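Local coordinates for protein regulator of polyketide synthase expression (Bifidobacterium adolescentis, PDB 3ONQ) that is of unknown molecular function but probably binds DNA through a C-terminal helix-turn-helix domain and may regulate polyketide synthase expression, at residues D21-I24 / E25-A28; R40-S43 / L44-L48; R227-L230 / K231-A234. All blocks are in the same frame, centred on the assembly; numbering follows the deposited sequence.

Contact 1. Residues D21-I24 / E25-A28; sequences DTTI and ERLA
Glu25 lies against the turn of helix that precedes it, over Asp21 and Thr22. Its CB rests 3.2 Å from Asp21 O, the carbonyl that also takes the backbone N-H of Glu25. With CG anti to the backbone N (chi1 -178°) and an extended chain beyond, CD is carried outward from the helix, where the two carboxylate oxygens part company. OE1 is tied to the backbone by a single water that donates to both sides, 2.8 Å from Glu25 OE1 and 2.8 Å from Thr22 O. OE2 makes a salt bridge with Arg75 and accepts the N-H of Ile88, so one side chain connects this helix to helix 67-80 and to strand 86-91 of the mixed sheet. With a cation and an N-H on OE2, the carboxylate is likely to stay ionised.

The segments form the opening turns of helix 21-33, held by four consecutive i to i+4 backbone bonds. Among them, Thr22 O receives Arg26 N at 2.9 Å, which gives this carbonyl two donors, one from the helix and one from the water.

Farther round the helix, the exposed Arg26 runs beside Thr23, both pointing the same way. A bend at chi3 (27°) folds the guanidinium back, bringing Arg26 NH2 to 3.5 Å from Thr23 OG1 and 3.6 Å from Thr23 CG2. The angle to OG1 is too poor for a hydrogen bond; that hydroxyl pairs with Asp20 OD1 instead. On the buried side Ala28 CB touches Ile24 O at 3.5 Å, while the Ile24 and Leu27 side chains turn to helices 39-48 and 11-15, and Ile24 also packs on Thr23 of the second subunit.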
loop_
_atom_site.group_PDB
_atom_site.type_symbol
_atom_site.label_atom_id
_atom_site.label_comp_id
_atom_site.label_asym_id
_atom_site.label_seq_id
_atom_site.Cartn_x
_atom_site.Cartn_y
_atom_site.Cartn_z
ATOM N N ASP B 21 -12.304 -19.958 18.803
ATOM C CA ASP B 21 -11.968 -18.540 18.719
ATOM C C ASP B 21 -10.641 -18.187 19.389
ATOM O O ASP B 21 -10.016 -17.190 19.028
ATOM C CB ASP B 21 -13.110 -17.652 19.221
ATOM C CG ASP B 21 -13.879 -18.278 20.354
ATOM O OD1 ASP B 21 -15.086 -17.987 20.467
ATOM O OD2 ASP B 21 -13.278 -19.056 21.127
ATOM N N THR B 22 -10.196 -19.007 20.338
ATOM C CA THR B 22 -8.881 -18.796 20.939
ATOM C C THR B 22 -7.790 -18.858 19.870
ATOM O O THR B 22 -6.912 -17.999 19.812
ATOM C CB THR B 22 -8.563 -19.837 22.012
ATOM O OG1 THR B 22 -9.573 -19.803 23.024
ATOM C CG2 THR B 22 -7.210 -19.540 22.641
ATOM N N THR B 23 -7.850 -19.882 19.025
ATOM C CA THR B 23 -6.894 -20.015 17.928
ATOM C C THR B 23 -7.102 -18.899 16.912
ATOM O O THR B 23 -6.141 -18.312 16.398
ATOM C CB THR B 23 -6.998 -21.403 17.237
ATOM O OG1 THR B 23 -6.753 -22.429 18.204
ATOM C CG2 THR B 23 -5.965 -21.529 16.125
ATOM N N ILE B 24 -8.359 -18.585 16.635
ATOM C CA ILE B 24 -8.655 -17.524 15.693
ATOM C C ILE B 24 -8.097 -16.194 16.229
ATOM O O ILE B 24 -7.538 -15.396 15.475
ATOM C CB ILE B 24 -10.159 -17.421 15.425
ATOM C CG1 ILE B 24 -10.673 -18.751 14.862
ATOM C CG2 ILE B 24 -10.466 -16.274 14.455
ATOM C CD1 ILE B 24 -12.149 -18.775 14.589
ATOM N N GLU B 25 -8.239 -15.972 17.531
ATOM C CA GLU B 25 -7.724 -14.757 18.156
ATOM C C GLU B 25 -6.192 -14.701 18.081
ATOM O O GLU B 25 -5.617 -13.685 17.686
ATOM C CB GLU B 25 -8.174 -14.657 19.615
ATOM C CG GLU B 25 -7.691 -13.381 20.308
ATOM C CD GLU B 25 -7.905 -13.406 21.810
ATOM O OE1 GLU B 25 -7.659 -14.461 22.427
ATOM O OE2 GLU B 25 -8.318 -12.372 22.376
ATOM N N ARG B 26 -5.538 -15.794 18.463
ATOM C CA ARG B 26 -4.085 -15.814 18.485
ATOM C C ARG B 26 -3.549 -15.594 17.082
ATOM O O ARG B 26 -2.540 -14.901 16.894
ATOM C CB ARG B 26 -3.541 -17.118 19.068
ATOM C CG ARG B 26 -2.020 -17.198 19.039
ATOM C CD ARG B 26 -1.497 -18.464 19.712
ATOM N NE ARG B 26 -2.457 -19.571 19.674
ATOM C CZ ARG B 26 -2.596 -20.434 18.667
ATOM N NH1 ARG B 26 -1.842 -20.334 17.575
ATOM N NH2 ARG B 26 -3.505 -21.401 18.751
ATOM N N LEU B 27 -4.232 -16.186 16.101
ATOM C CA LEU B 27 -3.842 -16.039 14.701
ATOM C C LEU B 27 -3.999 -14.596 14.232
ATOM O O LEU B 27 -3.120 -14.056 13.562
ATOM C CB LEU B 27 -4.645 -16.980 13.799
ATOM C CG LEU B 27 -4.383 -16.864 12.296
ATOM C CD1 LEU B 27 -2.940 -17.238 11.956
ATOM C CD2 LEU B 27 -5.368 -17.741 11.500
ATOM N N ALA B 28 -5.122 -13.970 14.570
ATOM C CA ALA B 28 -5.315 -12.579 14.184
ATOM C C ALA B 28 -4.272 -11.700 14.884
ATOM O O ALA B 28 -3.691 -10.804 14.276
ATOM C CB ALA B 28 -6.709 -12.119 14.529
HETATM O O HOH W 1 -5.749 -16.416 21.749
#

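Contact 2. Residues R40-S43 / L44-L48; sequences RVVS and LMNIL
Asn46 lies alongside Val42 one turn earlier, the two side chains pointing the same way, with Asn46 ND2 3.9 Å from Val42 CG1. They sit on helix 39-48, which runs roughly antiparallel to the preceding helix 21-33 in an alpha-helical hairpin; Val41, Leu44 and Leu48 face Leu32, Leu27 and Ile24 of that partner. The chi1 of Asn46, -104°, departs from a staggered position and leaves the amide leaning back over the previous turn. Its CB is pressed between two carbonyls, 3.2 Å from Ser43 O and 3.3 Å from Val42 O. Of this pair it is Val42 O that accepts the backbone N-H of Asn46.

Four unbroken i to i+4 bonds hold the backbone, so the carbonyls are engaged while side chains crowd about them. Leu44 CG comes to 3.4 Å from Arg40 O, and selenomethionine Met45 sets its CG 3.3 Å from Val41 O before its chain bends twice toward Trp50 and Phe54. The polar end of Arg40 leaves this turn altogether, forming a salt bridge with Asp38 and a hydrogen bond to Ala9 O.

Ser43 marks the side of the helix that meets the second subunit. Its OG, anti to the carbonyl carbon (chi1 -69°), is hydrogen-bonded to Glu30 of the second subunit, and a weak bond also links it to Asp39 O. The buried hydroxyl therefore has a carboxylate partner across the interface with that subunit. Asn46 and Ile47 pack on the same Glu30, and Ile47 O receives a weak bond from Arg26 of the second subunit. The side chain of Ile47 folds back along the helix, so that CD1 ends 3.4 Å from Ser43 O, the carbonyl bonded to Ile47 N.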
loop_
_atom_site.group_PDB
_atom_site.type_symbol
_atom_site.label_atom_id
_atom_site.label_comp_id
_atom_site.label_asym_id
_atom_site.label_seq_id
_atom_site.Cartn_x
_atom_site.Cartn_y
_atom_site.Cartn_z
ATOM N N ARG B 40 -7.444 -11.343 4.151
ATOM C CA ARG B 40 -7.557 -12.519 4.994
ATOM C C ARG B 40 -7.649 -12.122 6.472
ATOM O O ARG B 40 -8.401 -12.703 7.233
ATOM C CB ARG B 40 -6.369 -13.450 4.779
ATOM C CG ARG B 40 -6.232 -13.977 3.374
ATOM C CD ARG B 40 -4.892 -14.637 3.158
ATOM N NE ARG B 40 -3.793 -13.690 3.274
ATOM C CZ ARG B 40 -2.528 -14.032 3.458
ATOM N NH1 ARG B 40 -2.184 -15.303 3.540
ATOM N NH2 ARG B 40 -1.602 -13.100 3.555
ATOM N N VAL B 41 -6.870 -11.123 6.861
ATOM C CA VAL B 41 -6.859 -10.621 8.232
ATOM C C VAL B 41 -8.151 -9.882 8.514
ATOM O O VAL B 41 -8.719 -9.980 9.594
ATOM C CB VAL B 41 -5.638 -9.704 8.474
ATOM C CG1 VAL B 41 -5.629 -9.182 9.891
ATOM C CG2 VAL B 41 -4.362 -10.450 8.171
ATOM N N VAL B 42 -8.636 -9.142 7.523
ATOM C CA VAL B 42 -9.957 -8.548 7.637
ATOM C C VAL B 42 -11.007 -9.634 7.891
ATOM O O VAL B 42 -11.883 -9.473 8.750
ATOM C CB VAL B 42 -10.331 -7.762 6.373
ATOM C CG1 VAL B 42 -11.758 -7.225 6.489
ATOM C CG2 VAL B 42 -9.333 -6.637 6.129
ATOM N N SER B 43 -10.912 -10.746 7.158
ATOM C CA SER B 43 -11.841 -11.859 7.358
ATOM C C SER B 43 -11.730 -12.460 8.765
ATOM O O SER B 43 -12.739 -12.753 9.409
ATOM C CB SER B 43 -11.653 -12.955 6.288
ATOM O OG SER B 43 -12.079 -12.514 5.005
ATOM N N LEU B 44 -10.507 -12.652 9.245
ATOM C CA LEU B 44 -10.340 -13.175 10.597
ATOM C C LEU B 44 -10.979 -12.243 11.622
ATOM O O LEU B 44 -11.667 -12.687 12.539
ATOM C CB LEU B 44 -8.867 -13.380 10.927
ATOM C CG LEU B 44 -8.150 -14.476 10.141
ATOM C CD1 LEU B 44 -6.716 -14.560 10.608
ATOM C CD2 LEU B 44 -8.840 -15.806 10.317
HETATM N N MSE B 45 -10.744 -10.943 11.476
HETATM C CA MSE B 45 -11.328 -9.985 12.412
HETATM C C MSE B 45 -12.857 -9.976 12.250
HETATM O O MSE B 45 -13.599 -9.893 13.230
HETATM C CB MSE B 45 -10.740 -8.592 12.200
HETATM C CG MSE B 45 -9.247 -8.516 12.528
HETATM SE SE MSE B 45 -8.932 -8.704 14.445
HETATM C CE MSE B 45 -9.121 -6.806 14.877
ATOM N N ASN B 46 -13.323 -10.069 11.011
ATOM C CA ASN B 46 -14.760 -10.234 10.764
ATOM C C ASN B 46 -15.343 -11.379 11.574
ATOM O O ASN B 46 -16.358 -11.234 12.236
ATOM C CB ASN B 46 -15.004 -10.529 9.290
ATOM C CG ASN B 46 -15.539 -9.346 8.538
ATOM O OD1 ASN B 46 -16.416 -8.632 9.026
ATOM N ND2 ASN B 46 -15.025 -9.132 7.329
ATOM N N ILE B 47 -14.697 -12.537 11.499
ATOM C CA ILE B 47 -15.155 -13.732 12.196
ATOM C C ILE B 47 -15.201 -13.524 13.702
ATOM O O ILE B 47 -16.089 -14.034 14.385
ATOM C CB ILE B 47 -14.239 -14.932 11.857
ATOM C CG1 ILE B 47 -14.562 -15.451 10.458
ATOM C CG2 ILE B 47 -14.385 -16.036 12.883
ATOM C CD1 ILE B 47 -13.366 -16.051 9.733
ATOM N N LEU B 48 -14.232 -12.770 14.216
ATOM C CA LEU B 48 -14.164 -12.466 15.638
ATOM C C LEU B 48 -15.210 -11.440 16.068
ATOM O O LEU B 48 -15.486 -11.300 17.258
ATOM C CB LEU B 48 -12.767 -11.955 16.007
ATOM C CG LEU B 48 -11.675 -13.026 16.100
ATOM C CD1 LEU B 48 -10.319 -12.375 16.345
ATOM C CD2 LEU B 48 -12.009 -14.016 17.212
#

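Contact 3. Residues R227-L230 / K231-A234; sequences RYRL and KRAA. With SO4 (sulfate ion), chain S.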
loop_
_atom_site.group_PDB
_atom_site.type_symbol
_atom_site.label_atom_id
_atom_site.label_comp_id
_atom_site.label_asym_id
_atom_site.label_seq_id
_atom_site.Cartn_x
_atom_site.Cartn_y
_atom_site.Cartn_z
ATOM N N ARG B 227 15.536 32.297 21.248
ATOM C CA ARG B 227 14.597 31.830 22.263
ATOM C C ARG B 227 13.196 31.734 21.679
ATOM O O ARG B 227 12.519 30.719 21.815
ATOM C CB ARG B 227 14.596 32.789 23.449
ATOM C CG ARG B 227 14.793 32.134 24.803
ATOM C CD ARG B 227 14.704 33.171 25.924
ATOM N NE ARG B 227 15.801 34.137 25.868
ATOM C CZ ARG B 227 16.875 34.101 26.654
ATOM N NH1 ARG B 227 17.826 35.018 26.528
ATOM N NH2 ARG B 227 16.997 33.150 27.572
ATOM N N TYR B 228 12.772 32.802 21.017
ATOM C CA TYR B 228 11.443 32.872 20.437
ATOM C C TYR B 228 11.240 31.785 19.377
ATOM O O TYR B 228 10.205 31.109 19.350
ATOM C CB TYR B 228 11.206 34.277 19.858
ATOM C CG TYR B 228 9.874 34.471 19.154
ATOM C CD1 TYR B 228 8.742 34.875 19.860
ATOM C CD2 TYR B 228 9.753 34.272 17.781
ATOM C CE1 TYR B 228 7.519 35.063 19.220
ATOM C CE2 TYR B 228 8.534 34.453 17.133
ATOM C CZ TYR B 228 7.424 34.848 17.856
ATOM O OH TYR B 228 6.218 35.032 17.215
ATOM N N ARG B 229 12.220 31.602 18.502
ATOM C CA ARG B 229 12.116 30.539 17.497
ATOM C C ARG B 229 12.033 29.126 18.075
ATOM O O ARG B 229 11.259 28.302 17.582
ATOM C CB ARG B 229 13.251 30.625 16.479
ATOM C CG ARG B 229 13.190 31.896 15.644
ATOM C CD ARG B 229 14.488 32.109 14.908
ATOM N NE ARG B 229 14.476 33.338 14.127
ATOM C CZ ARG B 229 15.504 33.764 13.399
ATOM N NH1 ARG B 229 16.634 33.052 13.352
ATOM N NH2 ARG B 229 15.397 34.894 12.710
ATOM N N LEU B 230 12.830 28.832 19.102
ATOM C CA LEU B 230 12.773 27.500 19.715
ATOM C C LEU B 230 11.400 27.242 20.325
ATOM O O LEU B 230 10.869 26.139 20.243
ATOM C CB LEU B 230 13.854 27.330 20.776
ATOM C CG LEU B 230 15.274 27.562 20.282
ATOM C CD1 LEU B 230 16.251 27.407 21.431
ATOM C CD2 LEU B 230 15.598 26.612 19.139
ATOM N N LYS B 231 10.833 28.278 20.932
ATOM C CA LYS B 231 9.517 28.181 21.539
ATOM C C LYS B 231 8.476 27.873 20.459
ATOM O O LYS B 231 7.625 26.991 20.627
ATOM C CB LYS B 231 9.189 29.474 22.288
ATOM C CG LYS B 231 7.844 29.472 22.997
ATOM C CD LYS B 231 7.708 30.683 23.910
ATOM C CE LYS B 231 6.244 31.044 24.143
ATOM N NZ LYS B 231 5.562 31.460 22.880
ATOM N N ARG B 232 8.572 28.577 19.337
ATOM C CA ARG B 232 7.672 28.328 18.219
ATOM C C ARG B 232 7.811 26.887 17.727
ATOM O O ARG B 232 6.815 26.204 17.475
ATOM C CB ARG B 232 7.952 29.306 17.078
ATOM C CG ARG B 232 7.038 29.133 15.874
ATOM C CD ARG B 232 7.658 29.715 14.603
ATOM N NE ARG B 232 7.806 31.169 14.664
ATOM C CZ ARG B 232 8.907 31.831 14.309
ATOM N NH1 ARG B 232 9.972 31.174 13.867
ATOM N NH2 ARG B 232 8.944 33.153 14.396
ATOM N N ALA B 233 9.047 26.417 17.592
ATOM C CA ALA B 233 9.274 25.038 17.155
ATOM C C ALA B 233 8.692 24.026 18.152
ATOM O O ALA B 233 8.251 22.953 17.759
ATOM C CB ALA B 233 10.754 24.780 16.931
ATOM N N ALA B 234 8.716 24.370 19.437
ATOM C CA ALA B 234 8.073 23.557 20.463
ATOM C C ALA B 234 6.570 23.507 20.228
ATOM O O ALA B 234 5.943 22.449 20.353
ATOM C CB ALA B 234 8.375 24.105 21.870
HETATM S S SO4 S . 11.770 35.701 13.254
HETATM O O1 SO4 S . 11.139 36.859 13.880
HETATM O O2 SO4 S . 10.883 35.139 12.235
HETATM O O3 SO4 S . 13.017 36.131 12.628
HETATM O O4 SO4 S . 12.033 34.690 14.275
#
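Arg227 opens the turn with its carbonyl, which accepts Lys231 N at 3.1 Å; its side chain heads away, to Leu212 and, through a weak bond, to Asn224. Lys231 extends outward, and its ammonium group makes a salt bridge with Glu235.

Tyr228 extends its ring outward with CG anti to the backbone N (chi1 177°), and there it meets Arg232. Arg232 NH2 comes up to the edge of the ring, in its plane, only 3.1 Å from Tyr228 CE2. The ring and guanidinium planes stand 82° apart, so this is a tight edge contact and not a cation-pi stack.

Arg229 stretches out straight, side by side with Arg232, and meets a sulfate ion at the edge of its guanidinium. Two nearly linear bonds grip the ion: Arg229 NE gives to SO4 O4 at 2.8 Å and Arg229 NH2 to SO4 O3 at 2.7 Å. Arg232 NH2 adds a weak bond to SO4 O4 at 3.5 Å, and the anion probably offsets the two like charges. Thr201 and Thr198 bond NH1 of Arg229 and of Arg232 respectively, which helps fix the rotation of each guanidinium. Replacing Arg229 by a leucine would probably leave the sulfate with only the weak bond from Arg232 among its partners here, and Thr201 without its guanidinium mate.

Leu230 turns to another side of the helix and is buried against Val202, Phe205 and Leu212, and Ala233 joins it on helix 198-207. Helix 223-237 follows helices 198-207 and 212-219 in the PucR-type helix-turn-helix domain and probably serves as its recognition helix; the sulfate, likely from the crystallisation liquor, is consistent with a site for a DNA phosphate.

Contacts 1 and 2 belong to consecutive helices that share one aliphatic interface, to which Ile24 CD1 and Ile47 CG2 add a contact of 3.9 Å. Both also touch the second subunit. Contact 2 is the more buried and mostly aliphatic, whereas contact 1 has one hydrophobic face and one polar, partly hydrated one. Contact 3 stands apart, its centre about 49 Å from that of contact 1 and about 47 Å from that of contact 2, across the chain's centre. No other protein chain of the assembly reaches it, and its outer face carries positive charge that meets an anion rather than a subunit.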